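Local coordinates for protein putative secreted endoglycosylceramidase (Rhodococcus hoagii, PDB 6JYZ) that probably hydrolyses the bond between the sugar and the ceramide of galactosylceramide-type glycolipids, as a glycoside hydrolase of family 5, at residues L25-G30 with D284-F289; G30-V35 with G322-T327; G49-A54 with N85-A90; L122-D127 with Q199-L204; A406-R411 with W435-E440. All blocks are in the same frame, centred on the assembly; numbering follows the deposited sequence.

Contact 1 (L25-G30 with D284-F289); sequences LTVEDG and DPLVVF
Val-27 of strand 25-28 meets 284-289 with each part of its branched side chain. CB and CG1 rest on the backbone of the turn, CG1 lying 3.7 Å from Pro-285 O, while CG2 reaches Val-288 CG2 at 4.2 Å. The division follows from the first torsion: with CG1 opposite the backbone N (chi1 169°), CG2 stands beside that N, on the side where Val-288 lies. In Leu-286, CG lies opposite the carbonyl carbon (chi1 -54°); CD1 continues the chain extended (chi2 -180°), and the other methyl, CD2, is the one turned to strand 25-28. That methyl lies 3.7 Å from Thr-26 OG1, equally far from Val-27 N, and 4.0 Å from Val-27 CB. The backbone under Leu-286 is fixed by an Asx turn, in which Asp-284 OD1 accepts from Leu-286 N at 2.9 Å through its anti lone pair. The other carboxylate oxygen of Asp-284 is salt-bridged to Arg-249. Leu-259 of the adjoining strand 259-262 touches Val-27, Leu-286 and Val-288 and adds to the apolar patch. An N-terminal hairpin strand is thus packed on the type I turn, Asp-284 to Val-287, that leads into barrel strand 287-289. No hydrogen bond spans the two segments, and Val-27 N is buried under the leucine methyl without any polar partner. The pairing therefore rests on van der Waals packing, whose gain probably has to repay the burial of one N-H.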
# COMPACT_ATOMS: atom_id res chain seq x y z
N LEU A 25 -9.44 -14.68 -0.23
CA LEU A 25 -8.68 -14.48 0.99
C LEU A 25 -9.58 -14.13 2.16
O LEU A 25 -10.57 -13.37 2.01
CB LEU A 25 -7.66 -13.35 0.81
CG LEU A 25 -6.67 -13.66 -0.30
CD1 LEU A 25 -5.64 -12.53 -0.45
CD2 LEU A 25 -5.99 -15.00 -0.09
N THR A 26 -9.19 -14.54 3.33
CA THR A 26 -9.86 -14.34 4.61
C THR A 26 -8.79 -14.11 5.67
O THR A 26 -7.59 -13.96 5.37
CB THR A 26 -10.76 -15.58 4.87
OG1 THR A 26 -11.58 -15.31 6.01
CG2 THR A 26 -9.99 -16.85 5.13
N VAL A 27 -9.24 -14.00 6.93
CA VAL A 27 -8.36 -13.87 8.06
C VAL A 27 -8.70 -14.99 9.03
O VAL A 27 -9.89 -15.20 9.33
CB VAL A 27 -8.52 -12.49 8.73
CG1 VAL A 27 -7.78 -12.45 10.07
CG2 VAL A 27 -8.06 -11.37 7.82
N GLU A 28 -7.67 -15.66 9.56
CA GLU A 28 -7.95 -16.58 10.65
C GLU A 28 -6.72 -16.53 11.56
O GLU A 28 -5.59 -16.64 11.08
CB GLU A 28 -8.20 -17.98 10.12
CG GLU A 28 -8.61 -18.89 11.27
CD GLU A 28 -8.94 -20.24 10.71
OE1 GLU A 28 -8.05 -20.82 10.07
OE2 GLU A 28 -10.11 -20.67 10.87
N ASP A 29 -6.99 -16.39 12.88
CA ASP A 29 -5.95 -16.57 13.88
C ASP A 29 -4.81 -15.63 13.62
O ASP A 29 -3.63 -15.99 13.73
CB ASP A 29 -5.46 -18.01 13.87
CG ASP A 29 -6.54 -18.95 14.43
OD1 ASP A 29 -7.39 -18.48 15.23
OD2 ASP A 29 -6.54 -20.12 14.01
N GLY A 30 -5.15 -14.39 13.29
CA GLY A 30 -4.14 -13.38 13.22
C GLY A 30 -3.36 -13.38 11.90
O GLY A 30 -2.36 -12.67 11.77
N ASP A 284 -14.50 -6.02 13.38
CA ASP A 284 -14.93 -6.88 12.28
C ASP A 284 -13.80 -7.86 12.15
O ASP A 284 -12.61 -7.50 12.22
CB ASP A 284 -15.05 -6.00 11.00
CG ASP A 284 -15.38 -6.76 9.72
OD1 ASP A 284 -14.58 -7.62 9.27
OD2 ASP A 284 -16.51 -6.56 9.20
N PRO A 285 -14.07 -9.16 11.92
CA PRO A 285 -13.02 -10.16 11.99
C PRO A 285 -12.03 -10.12 10.82
O PRO A 285 -10.99 -10.76 10.92
CB PRO A 285 -13.77 -11.52 12.00
CG PRO A 285 -15.07 -11.15 11.40
CD PRO A 285 -15.43 -9.74 11.86
N LEU A 286 -12.35 -9.37 9.77
CA LEU A 286 -11.47 -9.33 8.61
C LEU A 286 -10.65 -8.05 8.52
O LEU A 286 -10.12 -7.75 7.45
CB LEU A 286 -12.28 -9.54 7.31
CG LEU A 286 -13.13 -10.80 7.31
CD1 LEU A 286 -13.89 -10.93 5.98
CD2 LEU A 286 -12.29 -12.03 7.54
N VAL A 287 -10.49 -7.35 9.66
CA VAL A 287 -9.61 -6.18 9.58
C VAL A 287 -8.14 -6.59 9.62
O VAL A 287 -7.75 -7.62 10.18
CB VAL A 287 -9.91 -5.19 10.75
CG1 VAL A 287 -11.32 -4.63 10.63
CG2 VAL A 287 -9.61 -5.77 12.14
N VAL A 288 -7.31 -5.74 9.02
CA VAL A 288 -5.86 -5.93 8.89
C VAL A 288 -5.21 -4.59 9.21
O VAL A 288 -5.56 -3.57 8.59
CB VAL A 288 -5.53 -6.37 7.45
CG1 VAL A 288 -4.01 -6.35 7.24
CG2 VAL A 288 -6.14 -7.75 7.13
N PHE A 289 -4.29 -4.58 10.19
CA PHE A 289 -3.62 -3.35 10.57
C PHE A 289 -2.44 -3.06 9.65
O PHE A 289 -1.61 -3.95 9.37
CB PHE A 289 -3.13 -3.53 12.02
CG PHE A 289 -2.47 -2.29 12.58
CD1 PHE A 289 -3.09 -1.04 12.50
CD2 PHE A 289 -1.20 -2.34 13.15
CE1 PHE A 289 -2.46 0.12 13.01
CE2 PHE A 289 -0.60 -1.16 13.65
CZ PHE A 289 -1.22 0.02 13.56

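Contact 2 (G30-V35 with G322-T327); sequences GAIKDV and GAPLWT
The backbones of Gly-30 to Ile-32 and Gly-322 to Trp-326 run in directions 35° apart, and they come nearest where Gly-30 CA lies 4.7 Å from Pro-324 CA. Here Pro-324 CA makes a bent CA-H...O contact with Gly-30 O at 3.3 Å. The proline ring leans on the peptide beyond, with CG 3.6 Å from Ala-31 C. Ile-32 meets this ring at about a right angle, its CG1 4.0 Å from Pro-324 CB. Because the isoleucine chain continues extended (chi2 175°), CD1 passes on to Trp-326 CB at 4.3 Å; the indole NE1 itself is bonded to Leu-42 O. With an alanine in place of Pro-324, Ile-32 CG1 would probably lose its ring partner and the backbone would be freer to turn about N-CA. A water also joins the backbones, accepting from Gly-30 N at 2.8 Å and donating to Gly-322 O at 2.7 Å. Gly-322 ends helix 307-321 in a Schellman motif, from which the chain runs toward strand 326-330. The arrangement fits the family 5 (beta/alpha)8 barrel, with a beta-hairpin before the first barrel strand packed on a helix-to-strand connection at the N-terminal end of the barrel strands.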
# COMPACT_ATOMS: atom_id res chain seq x y z
N GLY A 30 -5.15 -14.39 13.29
CA GLY A 30 -4.14 -13.38 13.22
C GLY A 30 -3.36 -13.38 11.90
O GLY A 30 -2.36 -12.67 11.77
N ALA A 31 -3.77 -14.26 10.91
CA ALA A 31 -3.05 -14.30 9.65
C ALA A 31 -4.00 -14.13 8.48
O ALA A 31 -5.13 -14.58 8.53
CB ALA A 31 -2.32 -15.66 9.51
N ILE A 32 -3.48 -13.57 7.41
CA ILE A 32 -4.15 -13.63 6.10
C ILE A 32 -4.01 -15.05 5.56
O ILE A 32 -2.91 -15.60 5.49
CB ILE A 32 -3.59 -12.59 5.15
CG1 ILE A 32 -3.84 -11.16 5.70
CG2 ILE A 32 -4.27 -12.75 3.81
CD1 ILE A 32 -3.20 -10.01 4.89
N LYS A 33 -5.15 -15.64 5.24
CA LYS A 33 -5.19 -17.00 4.70
C LYS A 33 -6.09 -17.06 3.50
O LYS A 33 -6.92 -16.16 3.26
CB LYS A 33 -5.72 -17.97 5.76
CG LYS A 33 -4.83 -18.05 7.02
CD LYS A 33 -5.03 -19.35 7.74
CE LYS A 33 -4.35 -19.37 9.08
NZ LYS A 33 -4.87 -20.55 9.86
N ASP A 34 -6.02 -18.12 2.72
CA ASP A 34 -7.05 -18.32 1.72
C ASP A 34 -8.11 -19.26 2.27
O ASP A 34 -7.99 -19.81 3.38
CB ASP A 34 -6.42 -18.72 0.41
CG ASP A 34 -5.87 -20.11 0.38
OD1 ASP A 34 -6.14 -20.93 1.22
OD2 ASP A 34 -5.12 -20.31 -0.61
N VAL A 35 -9.18 -19.39 1.48
CA VAL A 35 -10.28 -20.24 1.94
C VAL A 35 -9.94 -21.72 1.94
O VAL A 35 -10.73 -22.45 2.57
CB VAL A 35 -11.59 -19.95 1.17
CG1 VAL A 35 -12.09 -18.55 1.57
CG2 VAL A 35 -11.38 -20.11 -0.33
N GLY A 322 -5.91 -8.07 17.52
CA GLY A 322 -6.15 -9.48 17.15
C GLY A 322 -6.12 -9.66 15.64
O GLY A 322 -6.71 -10.63 15.15
N ALA A 323 -5.42 -8.80 14.92
CA ALA A 323 -5.51 -8.73 13.47
C ALA A 323 -4.17 -9.06 12.83
O ALA A 323 -3.12 -8.79 13.41
CB ALA A 323 -5.89 -7.32 13.08
N PRO A 324 -4.14 -9.47 11.55
CA PRO A 324 -2.86 -9.53 10.87
C PRO A 324 -2.25 -8.15 10.67
O PRO A 324 -2.96 -7.13 10.64
CB PRO A 324 -3.26 -10.09 9.46
CG PRO A 324 -4.60 -10.79 9.70
CD PRO A 324 -5.31 -9.91 10.77
N LEU A 325 -0.95 -8.16 10.52
CA LEU A 325 -0.15 -7.01 10.12
C LEU A 325 0.21 -7.14 8.65
O LEU A 325 0.75 -8.17 8.24
CB LEU A 325 1.12 -6.94 10.97
CG LEU A 325 2.13 -5.89 10.57
CD1 LEU A 325 1.57 -4.48 10.73
CD2 LEU A 325 3.39 -6.00 11.47
N TRP A 326 -0.05 -6.12 7.86
CA TRP A 326 0.36 -6.10 6.44
C TRP A 326 0.75 -4.66 6.15
O TRP A 326 -0.13 -3.80 6.31
CB TRP A 326 -0.81 -6.52 5.54
CG TRP A 326 -0.46 -6.49 4.09
CD1 TRP A 326 0.23 -7.45 3.41
CD2 TRP A 326 -0.70 -5.43 3.15
NE1 TRP A 326 0.42 -7.06 2.11
CE2 TRP A 326 -0.17 -5.84 1.91
CE3 TRP A 326 -1.39 -4.22 3.21
CZ2 TRP A 326 -0.25 -5.05 0.77
CZ3 TRP A 326 -1.49 -3.41 2.09
CH2 TRP A 326 -0.91 -3.83 0.88
N THR A 327 2.00 -4.37 5.85
CA THR A 327 2.42 -2.95 5.78
C THR A 327 2.22 -2.42 4.37
O THR A 327 2.89 -2.84 3.41
CB THR A 327 3.85 -2.77 6.28
OG1 THR A 327 4.14 -1.37 6.17
CG2 THR A 327 4.93 -3.56 5.56
O HOH W 1 -7.33 -12.58 13.41

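Contact 3 (G49-A54 with N85-A90)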
# COMPACT_ATOMS: atom_id res chain seq x y z
N GLY A 49 -0.58 4.33 -11.19
CA GLY A 49 -0.94 4.77 -12.54
C GLY A 49 -2.37 5.23 -12.69
O GLY A 49 -2.63 5.98 -13.66
N LEU A 50 -3.29 4.85 -11.82
CA LEU A 50 -4.67 5.33 -11.91
C LEU A 50 -4.93 6.50 -10.95
O LEU A 50 -6.05 7.01 -10.91
CB LEU A 50 -5.65 4.21 -11.57
CG LEU A 50 -5.48 2.97 -12.43
CD1 LEU A 50 -6.59 2.01 -12.06
CD2 LEU A 50 -5.55 3.30 -13.93
N ASN A 51 -3.92 6.97 -10.24
CA ASN A 51 -4.14 8.09 -9.30
C ASN A 51 -4.24 9.40 -10.08
O ASN A 51 -3.76 9.52 -11.21
CB ASN A 51 -3.00 8.05 -8.25
CG ASN A 51 -3.41 8.77 -6.98
OD1 ASN A 51 -4.50 9.34 -6.83
ND2 ASN A 51 -2.51 8.76 -6.00
N ASP A 52 -4.84 10.40 -9.43
CA ASP A 52 -5.18 11.70 -10.04
C ASP A 52 -4.35 12.76 -9.32
O ASP A 52 -4.73 13.26 -8.26
CB ASP A 52 -6.68 11.93 -9.86
CG ASP A 52 -7.14 13.26 -10.39
OD1 ASP A 52 -6.45 13.87 -11.20
OD2 ASP A 52 -8.24 13.69 -9.95
N TYR A 53 -3.20 13.12 -9.82
CA TYR A 53 -2.34 14.11 -9.18
C TYR A 53 -2.54 15.48 -9.81
O TYR A 53 -2.72 15.63 -11.05
CB TYR A 53 -0.88 13.75 -9.42
CG TYR A 53 -0.42 12.54 -8.65
CD1 TYR A 53 -0.12 12.61 -7.30
CD2 TYR A 53 -0.34 11.29 -9.25
CE1 TYR A 53 0.29 11.49 -6.57
CE2 TYR A 53 0.08 10.14 -8.56
CZ TYR A 53 0.36 10.26 -7.21
OH TYR A 53 0.71 9.10 -6.56
N ALA A 54 -2.37 16.52 -9.01
CA ALA A 54 -2.21 17.88 -9.55
C ALA A 54 -0.96 17.86 -10.44
O ALA A 54 0.07 17.27 -10.10
CB ALA A 54 -1.96 18.81 -8.39
N ASN A 85 -3.17 2.48 -6.04
CA ASN A 85 -3.49 3.79 -5.43
C ASN A 85 -4.53 4.48 -6.30
O ASN A 85 -4.17 4.99 -7.39
CB ASN A 85 -2.20 4.61 -5.34
CG ASN A 85 -0.97 3.87 -4.83
OD1 ASN A 85 0.08 3.94 -5.51
ND2 ASN A 85 -1.04 3.23 -3.68
N ILE A 86 -5.74 4.55 -5.81
CA ILE A 86 -6.85 5.15 -6.56
C ILE A 86 -7.32 6.42 -5.86
O ILE A 86 -6.93 6.70 -4.72
CB ILE A 86 -8.00 4.16 -6.74
CG1 ILE A 86 -8.64 3.77 -5.42
CG2 ILE A 86 -7.53 2.90 -7.52
CD1 ILE A 86 -9.93 2.94 -5.54
N ALA A 87 -8.12 7.23 -6.56
CA ALA A 87 -8.45 8.59 -6.08
C ALA A 87 -9.93 8.79 -5.93
O ALA A 87 -10.71 8.65 -6.92
CB ALA A 87 -7.90 9.61 -7.07
N TRP A 88 -10.32 9.26 -4.77
CA TRP A 88 -11.69 9.72 -4.57
C TRP A 88 -12.05 10.78 -5.61
O TRP A 88 -13.20 10.75 -6.15
CB TRP A 88 -11.78 10.29 -3.14
CG TRP A 88 -13.14 10.83 -2.74
CD1 TRP A 88 -14.37 10.64 -3.35
CD2 TRP A 88 -13.36 11.66 -1.59
NE1 TRP A 88 -15.33 11.30 -2.62
CE2 TRP A 88 -14.75 11.93 -1.56
CE3 TRP A 88 -12.50 12.19 -0.59
CZ2 TRP A 88 -15.31 12.72 -0.55
CZ3 TRP A 88 -13.08 12.96 0.42
CH2 TRP A 88 -14.46 13.22 0.44
N SER A 89 -11.15 11.67 -5.97
CA SER A 89 -11.46 12.72 -6.92
C SER A 89 -11.85 12.15 -8.27
O SER A 89 -12.61 12.83 -8.97
CB SER A 89 -10.31 13.70 -7.06
OG SER A 89 -9.19 12.99 -7.59
N ALA A 90 -11.34 11.01 -8.66
CA ALA A 90 -11.71 10.41 -9.97
C ALA A 90 -12.96 9.58 -9.80
O ALA A 90 -13.76 9.51 -10.74
CB ALA A 90 -10.54 9.57 -10.45
O HOH W 2 -3.22 3.40 -9.45
O HOH W 3 -6.70 13.02 -6.52
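Asp-52 and Ser-89 make the direct polar link: Ser-89 OG donates to Asp-52 OD2 at 2.6 Å, meeting the carboxylate on its anti side and 22° out of its plane. One water donates to both Ser-89 OG and Asp-52 O, so the hydroxyl both gives and receives. Asp-52 CB lies 3.8 Å from Ala-87 CB. Asn-51 CG lies opposite its backbone N (chi1 -158°), which sets CB 3.4 Å from Asn-85 O and OD1 3.4 Å from Ala-87 CB. The same OD1 accepts from Asp-52 N at 2.8 Å, from above the amide plane, while ND2 is held by Asp-152. A leucine in place of Asn-51 would probably leave Asp-52 N and the Asp-152 carboxylate each short of a mate. A second water joins Leu-50 N to Asn-85 O. Farther out, Asn-85 ND2 bonds Asp-123 and Asn-46, which fixes the rotation of its amide. Among the neighbouring helices, Tyr-102 of helix 100-115 bonds through OH to Leu-50 O and Ala-87 N, and Ile-86 touches Leu-204 of helix 193-206. The loop after strand 38-47 lies along the passage from strand 81-86 into helix 88-91, at the (beta/alpha)8 barrel end where this fold has its active sites.

Contact 4 (L122-D127 with Q199-L204); sequences LDMHQD and QTWARL
Met-124 and Trp-201 form the tight part of this strand-to-helix contact. The methionine chain bends at chi2 (70°) and chi3 (68°) to lay its methyl over the indole: CE is 3.7 Å from the centroid of the five-membered ring of Trp-201, a CH-pi contact 14° off the ring normal. SD stands above the same ring at a distance, a Met-aromatic contact, and Met-124 CB comes 3.7 Å from Trp-201 CZ2. At the indole's edge, near its plane, Leu-122 O faces CH2 of Trp-201 at 3.5 Å. Packing is looser where Leu-122 CD1 faces Leu-204 CD2 at 4.3 Å. Beyond, on the flank of the helix turned from the strand, Gln-199, Ala-202 and Arg-203 are partly open to solvent. Strand 122-124 and helix 199-204 run nearly antiparallel, their axes 11.5 Å apart, as barrel strand and outer helix of the (beta/alpha)8 fold. Since Trp-201 NE1 gives its hydrogen to Leu-219 O, the indole's one polar atom is satisfied without the strand, and the contact itself is held by apolar and CH-pi forces.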
# COMPACT_ATOMS: atom_id res chain seq x y z
N LEU A 122 -7.26 -2.37 -3.01
CA LEU A 122 -7.76 -1.07 -3.47
C LEU A 122 -7.49 -0.04 -2.38
O LEU A 122 -8.08 -0.14 -1.31
CB LEU A 122 -9.26 -1.16 -3.76
CG LEU A 122 -9.63 -2.15 -4.89
CD1 LEU A 122 -11.14 -2.22 -4.96
CD2 LEU A 122 -9.05 -1.67 -6.20
N ASP A 123 -6.63 0.92 -2.69
CA ASP A 123 -6.23 1.92 -1.70
C ASP A 123 -6.79 3.29 -2.07
O ASP A 123 -6.40 3.83 -3.10
CB ASP A 123 -4.69 1.94 -1.65
CG ASP A 123 -4.09 3.22 -1.11
OD1 ASP A 123 -4.65 3.88 -0.24
OD2 ASP A 123 -3.00 3.59 -1.65
N MET A 124 -7.66 3.80 -1.20
CA MET A 124 -8.19 5.15 -1.41
C MET A 124 -7.09 6.11 -1.00
O MET A 124 -6.93 6.41 0.21
CB MET A 124 -9.46 5.31 -0.57
CG MET A 124 -10.28 6.55 -0.92
SD MET A 124 -11.09 6.44 -2.57
CE MET A 124 -12.30 5.16 -2.27
N HIS A 125 -6.29 6.52 -1.95
CA HIS A 125 -5.02 7.17 -1.67
C HIS A 125 -5.19 8.66 -1.59
O HIS A 125 -6.00 9.29 -2.28
CB HIS A 125 -4.00 6.82 -2.76
CG HIS A 125 -2.57 6.90 -2.27
ND1 HIS A 125 -1.67 7.95 -2.40
CD2 HIS A 125 -1.98 5.92 -1.54
CE1 HIS A 125 -0.54 7.52 -1.74
NE2 HIS A 125 -0.73 6.33 -1.24
N GLN A 126 -4.34 9.32 -0.82
CA GLN A 126 -4.27 10.79 -0.75
C GLN A 126 -2.90 11.13 -0.20
O GLN A 126 -2.32 10.34 0.56
CB GLN A 126 -5.38 11.38 0.14
CG GLN A 126 -5.30 10.99 1.62
CD GLN A 126 -4.29 11.75 2.44
OE1 GLN A 126 -3.73 11.21 3.47
NE2 GLN A 126 -4.02 12.95 2.11
N ASP A 127 -2.40 12.29 -0.56
CA ASP A 127 -1.32 12.91 0.20
C ASP A 127 -1.73 14.35 0.43
O ASP A 127 -2.22 15.00 -0.51
CB ASP A 127 0.01 12.96 -0.58
CG ASP A 127 0.46 11.60 -1.04
OD1 ASP A 127 1.03 10.85 -0.20
OD2 ASP A 127 0.27 11.26 -2.22
N GLN A 199 -20.19 6.65 1.03
CA GLN A 199 -21.03 6.14 -0.04
C GLN A 199 -20.19 5.75 -1.24
O GLN A 199 -20.47 4.72 -1.87
CB GLN A 199 -22.07 7.20 -0.38
CG GLN A 199 -22.88 6.79 -1.64
CD GLN A 199 -24.00 7.76 -1.93
OE1 GLN A 199 -23.79 8.88 -2.39
NE2 GLN A 199 -25.16 7.34 -1.58
N THR A 200 -19.17 6.52 -1.60
CA THR A 200 -18.29 6.17 -2.70
C THR A 200 -17.60 4.81 -2.44
O THR A 200 -17.52 3.96 -3.34
CB THR A 200 -17.28 7.31 -2.97
OG1 THR A 200 -18.03 8.44 -3.41
CG2 THR A 200 -16.20 6.90 -3.95
N TRP A 201 -17.13 4.59 -1.21
CA TRP A 201 -16.53 3.30 -0.88
C TRP A 201 -17.54 2.18 -1.04
O TRP A 201 -17.21 1.12 -1.56
CB TRP A 201 -16.00 3.28 0.57
CG TRP A 201 -14.50 3.30 0.65
CD1 TRP A 201 -13.71 4.15 1.38
CD2 TRP A 201 -13.59 2.39 -0.02
NE1 TRP A 201 -12.38 3.82 1.24
CE2 TRP A 201 -12.28 2.74 0.35
CE3 TRP A 201 -13.78 1.32 -0.93
CZ2 TRP A 201 -11.15 2.05 -0.14
CZ3 TRP A 201 -12.66 0.68 -1.42
CH2 TRP A 201 -11.35 1.05 -1.05
N ALA A 202 -18.77 2.37 -0.58
CA ALA A 202 -19.80 1.32 -0.71
C ALA A 202 -20.04 1.01 -2.18
O ALA A 202 -20.09 -0.18 -2.57
CB ALA A 202 -21.07 1.79 -0.02
N ARG A 203 -20.12 2.06 -3.00
CA ARG A 203 -20.37 1.86 -4.44
C ARG A 203 -19.21 1.10 -5.05
O ARG A 203 -19.40 0.21 -5.90
CB ARG A 203 -20.56 3.22 -5.12
CG ARG A 203 -21.90 3.83 -4.74
CD ARG A 203 -21.92 5.28 -5.22
NE ARG A 203 -23.29 5.80 -5.06
CZ ARG A 203 -23.61 7.01 -5.44
NH1 ARG A 203 -22.72 7.92 -5.77
NH2 ARG A 203 -24.92 7.32 -5.45
N LEU A 204 -17.96 1.41 -4.66
CA LEU A 204 -16.81 0.70 -5.22
C LEU A 204 -16.75 -0.73 -4.73
O LEU A 204 -16.44 -1.63 -5.55
CB LEU A 204 -15.54 1.48 -4.86
CG LEU A 204 -14.26 0.89 -5.46
CD1 LEU A 204 -14.33 0.84 -6.99
CD2 LEU A 204 -13.04 1.67 -5.01

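Contact 5 (A406-R411 with W435-E440); sequences ARAYPR and WYPGAE. With IPA (isopropyl alcohol), chain C.
Trp-435, its CG opposite the backbone N (chi1 162°), meets the backbone of 406-411 with the edge of its indole: NE1 donates to Ala-406 O at 2.8 Å with that oxygen near the ring plane, and Arg-407 O lies at the same rim, 3.7 Å from Trp-435 CD1. Over one face, offset toward the rim, sits the N of Pro-437. The Tyr-409 ring stands rim to rim with the indole, planes at 54°, its CE1 4.0 Å from Trp-435 CD1. Beneath these rings the two residues form an antiparallel hydrogen-bonded pair, Trp-435 N giving to Tyr-409 O at 2.9 Å and Tyr-409 N to Trp-435 O at 3.1 Å. Nearby, Ala-408 CB packs on Tyr-436 CD2 at 3.6 Å. The Arg-411 guanidinium holds an isopropanol molecule, probably from the crystallisation liquor, at its edge: NE and NH2 both donate to its O2, NE at 2.8 Å, and Glu-433 binds the same alcohol. Tyr-409 OH bonds Gly-78 O, while Arg-407 is salt-bridged to Asp-348 of helix 336-353. Tyr-409 pairs with strand 431-437; the chain then turns a corner at Arg-411, whose backbone bonds Leu-41 of strand 38-47, and here the C-terminal beta region abuts the barrel.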
# COMPACT_ATOMS: atom_id res chain seq x y z
N ALA A 406 12.95 -9.05 -4.93
CA ALA A 406 12.66 -10.29 -5.66
C ALA A 406 13.00 -11.55 -4.85
O ALA A 406 12.87 -12.65 -5.42
CB ALA A 406 13.41 -10.28 -6.99
N ARG A 407 13.44 -11.41 -3.62
CA ARG A 407 13.87 -12.59 -2.87
C ARG A 407 12.80 -13.65 -2.78
O ARG A 407 11.59 -13.41 -2.70
CB ARG A 407 14.34 -12.20 -1.47
CG ARG A 407 15.76 -11.61 -1.52
CD ARG A 407 16.17 -10.85 -0.26
NE ARG A 407 16.00 -11.65 0.93
CZ ARG A 407 16.21 -11.22 2.20
NH1 ARG A 407 16.71 -10.00 2.40
NH2 ARG A 407 15.82 -11.99 3.20
N ALA A 408 13.24 -14.92 -2.75
CA ALA A 408 12.37 -16.08 -2.67
C ALA A 408 11.44 -15.99 -1.47
O ALA A 408 11.86 -15.56 -0.34
CB ALA A 408 13.26 -17.35 -2.54
N TYR A 409 10.21 -16.47 -1.61
CA TYR A 409 9.29 -16.57 -0.48
C TYR A 409 8.17 -17.53 -0.80
O TYR A 409 7.83 -17.70 -1.98
CB TYR A 409 8.68 -15.18 -0.08
CG TYR A 409 7.69 -14.58 -1.07
CD1 TYR A 409 8.12 -14.11 -2.29
CD2 TYR A 409 6.35 -14.55 -0.76
CE1 TYR A 409 7.21 -13.60 -3.23
CE2 TYR A 409 5.43 -14.01 -1.68
CZ TYR A 409 5.87 -13.57 -2.91
OH TYR A 409 4.94 -13.04 -3.80
N PRO A 410 7.50 -18.08 0.20
CA PRO A 410 6.29 -18.88 -0.02
C PRO A 410 5.10 -17.94 -0.20
O PRO A 410 4.76 -17.15 0.72
CB PRO A 410 6.16 -19.72 1.26
CG PRO A 410 6.83 -18.84 2.34
CD PRO A 410 7.95 -18.10 1.64
N ARG A 411 4.45 -18.00 -1.34
CA ARG A 411 3.21 -17.27 -1.59
C ARG A 411 2.07 -17.79 -0.75
O ARG A 411 1.27 -17.03 -0.15
CB ARG A 411 2.84 -17.33 -3.08
CG ARG A 411 3.86 -16.71 -4.01
CD ARG A 411 3.57 -17.20 -5.46
NE ARG A 411 2.20 -16.93 -5.92
CZ ARG A 411 1.83 -15.97 -6.78
NH1 ARG A 411 2.69 -15.16 -7.32
NH2 ARG A 411 0.54 -15.88 -7.00
N TRP A 435 7.85 -18.80 -4.71
CA TRP A 435 8.62 -18.10 -5.73
C TRP A 435 10.11 -18.16 -5.44
O TRP A 435 10.53 -18.00 -4.30
CB TRP A 435 8.19 -16.61 -5.67
CG TRP A 435 9.14 -15.66 -6.33
CD1 TRP A 435 10.05 -14.83 -5.72
CD2 TRP A 435 9.37 -15.44 -7.76
NE1 TRP A 435 10.79 -14.12 -6.64
CE2 TRP A 435 10.40 -14.50 -7.90
CE3 TRP A 435 8.71 -15.95 -8.90
CZ2 TRP A 435 10.77 -14.01 -9.17
CZ3 TRP A 435 9.10 -15.45 -10.15
CH2 TRP A 435 10.11 -14.49 -10.27
N TYR A 436 10.89 -18.28 -6.52
CA TYR A 436 12.34 -18.16 -6.44
C TYR A 436 12.82 -17.31 -7.60
O TYR A 436 12.43 -17.59 -8.74
CB TYR A 436 13.06 -19.54 -6.54
CG TYR A 436 12.67 -20.48 -5.44
CD1 TYR A 436 11.51 -21.24 -5.52
CD2 TYR A 436 13.44 -20.54 -4.30
CE1 TYR A 436 11.07 -21.99 -4.46
CE2 TYR A 436 13.03 -21.33 -3.23
CZ TYR A 436 11.85 -22.04 -3.31
OH TYR A 436 11.39 -22.76 -2.24
N PRO A 437 13.66 -16.28 -7.41
CA PRO A 437 14.11 -15.45 -8.53
C PRO A 437 15.29 -16.08 -9.26
O PRO A 437 16.06 -16.84 -8.67
CB PRO A 437 14.61 -14.16 -7.82
CG PRO A 437 15.10 -14.66 -6.46
CD PRO A 437 14.13 -15.79 -6.11
N GLY A 438 15.45 -15.62 -10.49
CA GLY A 438 16.71 -15.80 -11.21
C GLY A 438 16.64 -16.94 -12.21
O GLY A 438 15.80 -17.84 -12.17
N ALA A 439 17.62 -16.87 -13.13
CA ALA A 439 17.65 -17.85 -14.20
C ALA A 439 18.13 -19.22 -13.74
O ALA A 439 17.64 -20.21 -14.29
CB ALA A 439 18.53 -17.31 -15.32
N GLU A 440 18.99 -19.31 -12.72
CA GLU A 440 19.55 -20.59 -12.27
C GLU A 440 18.46 -21.35 -11.53
O GLU A 440 17.74 -20.77 -10.71
CB GLU A 440 20.68 -20.30 -11.28
CG GLU A 440 21.57 -19.13 -11.69
CD GLU A 440 21.07 -17.67 -11.56
OE1 GLU A 440 20.20 -17.35 -10.68
OE2 GLU A 440 21.58 -16.81 -12.35
C1 IPA C . -1.03 -16.83 -3.22
C2 IPA C . -1.29 -17.98 -4.20
C3 IPA C . -2.42 -17.74 -5.15
O2 IPA C . -0.14 -18.18 -5.04

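In the fold
From the N terminus, contacts 1 and 2 open one after the other on the hairpin strands 25-28 and 31-34 and share Gly-30. Contact 3 then closes a short loop between 49-54 and 85-90, and contact 4 a longer one from 122-127 to 199-204; these two follow in series, both nested inside the loops of contacts 1 and 2, and touch through neighbouring strands 81-86 and 119-124. Contact 1 closes at 284-289 and contact 2 at 322-327, so their loops cross and fasten the hairpin to the connections leading into strands 287-289 and 326-330. Contact 5 comes last, wholly beyond the others along the chain, and ties together strands of the C-terminal beta region, its centre about 33 Å from that of contact 4.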